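Local coordinates for methyltransferase-like protein of unknown function (PDB 3CVO) that is of unknown function but, as a class I methyltransferase-like protein with a Rossmann fold, probably binds S-adenosylmethionine and may transfer its methyl group, at residues L127-G130 with R131-G135. Residues are numbered along the deposited sequence; the frame is centred on the assembly and turned at random.
Sequences LVDG and RFRVG
Arg133 reaches back from the first turn of helix 133-143 to Asp129 and Gly130, a local polar contact round the loop that leaves the C-terminal end of strand 125-128. Its chain runs extended from CG to NE, with CG anti to the carbonyl carbon (chi1 -68°), and this carries the guanidinium back over the loop. There Arg133 NE gives a nearly straight hydrogen bond (177°) to Gly130 O, 2.9 Å away and in the plane of the guanidinium. One face of that group lies over the backbone of Asp129, whose CA sits 3.7 Å above the plane. The Asp129 carboxylate, turned 72° from the guanidinium, makes a salt bridge from OD1 to Arg133 NH2 at 3.2 Å. NH1 pairs with Asp154, just past the next strand, and Asp153 OD2 lies near Asp129 OD1, so the arginine probably offsets a cluster of acids. An alanine in place of Arg133 is likely to leave Asp129 and Asp154 without their shared positive mate and Gly130 O without its NE donor. Nearer the backbone, Val128 CG1 packs 3.6 Å from Arg133 CB. A water bridges the loop from within, accepting from Gly130 N at 3.0 Å and donating to Arg131 O at 2.7 Å. Phe132 takes the N-cap position of the helix. This is the strand-to-helix turn of a beta-alpha-beta unit (125-128, 133-143, 148-152), as in the Rossmann-like fold of class I methyltransferases.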
# COMPACT_ATOMS: atom_id res chain seq x y z
N LEU A 127 7.93 14.95 13.15
CA LEU A 127 9.35 14.81 12.83
C LEU A 127 9.65 13.46 12.20
O LEU A 127 9.33 12.42 12.74
CB LEU A 127 10.19 14.93 14.11
CG LEU A 127 11.69 14.63 13.93
CD1 LEU A 127 12.35 15.69 13.00
CD2 LEU A 127 12.44 14.53 15.28
N VAL A 128 10.24 13.53 11.02
CA VAL A 128 10.67 12.36 10.26
C VAL A 128 12.19 12.18 10.47
O VAL A 128 13.03 12.89 9.90
CB VAL A 128 10.24 12.41 8.78
CG1 VAL A 128 10.87 11.27 7.97
CG2 VAL A 128 8.69 12.38 8.66
N ASP A 129 12.55 11.28 11.37
CA ASP A 129 13.96 11.13 11.71
C ASP A 129 14.29 9.68 12.07
O ASP A 129 15.14 9.44 12.88
CB ASP A 129 14.32 12.13 12.85
CG ASP A 129 15.79 12.21 13.14
OD1 ASP A 129 16.59 12.05 12.21
OD2 ASP A 129 16.15 12.51 14.31
N GLY A 130 13.59 8.73 11.46
CA GLY A 130 13.84 7.32 11.73
C GLY A 130 13.98 6.52 10.46
O GLY A 130 14.72 6.89 9.58
N ARG A 131 13.21 5.45 10.37
CA ARG A 131 13.25 4.58 9.20
C ARG A 131 12.07 4.90 8.27
O ARG A 131 11.19 5.66 8.62
CB ARG A 131 13.17 3.12 9.61
CG ARG A 131 14.34 2.64 10.51
CD ARG A 131 15.62 2.51 9.72
NE ARG A 131 16.39 3.74 9.80
CZ ARG A 131 16.98 4.32 8.77
NH1 ARG A 131 16.86 3.80 7.56
NH2 ARG A 131 17.67 5.43 8.96
N PHE A 132 12.07 4.30 7.11
CA PHE A 132 11.02 4.52 6.11
C PHE A 132 10.69 5.98 5.96
O PHE A 132 9.50 6.33 5.91
CB PHE A 132 9.72 3.82 6.46
CG PHE A 132 9.88 2.36 6.76
CD1 PHE A 132 9.84 1.42 5.75
CD2 PHE A 132 10.09 1.94 8.05
CE1 PHE A 132 10.02 0.05 6.02
CE2 PHE A 132 10.26 0.56 8.34
CZ PHE A 132 10.21 -0.38 7.30
N ARG A 133 11.71 6.83 5.83
CA ARG A 133 11.47 8.30 5.94
C ARG A 133 10.46 8.82 4.91
O ARG A 133 9.54 9.58 5.22
CB ARG A 133 12.76 9.09 5.86
CG ARG A 133 13.62 8.86 7.07
CD ARG A 133 14.72 9.86 7.27
NE ARG A 133 15.46 9.47 8.45
CZ ARG A 133 16.42 10.17 9.04
NH1 ARG A 133 16.80 11.37 8.60
NH2 ARG A 133 17.00 9.65 10.10
N VAL A 134 10.66 8.45 3.65
CA VAL A 134 9.68 8.84 2.61
C VAL A 134 8.27 8.33 2.93
O VAL A 134 7.29 9.08 2.85
CB VAL A 134 10.14 8.48 1.17
CG1 VAL A 134 8.98 8.79 0.16
CG2 VAL A 134 11.39 9.26 0.84
N GLY A 135 8.19 7.10 3.40
CA GLY A 135 6.92 6.48 3.74
C GLY A 135 6.19 7.21 4.87
O GLY A 135 4.99 7.37 4.83
O HOH W 1 11.22 8.16 9.76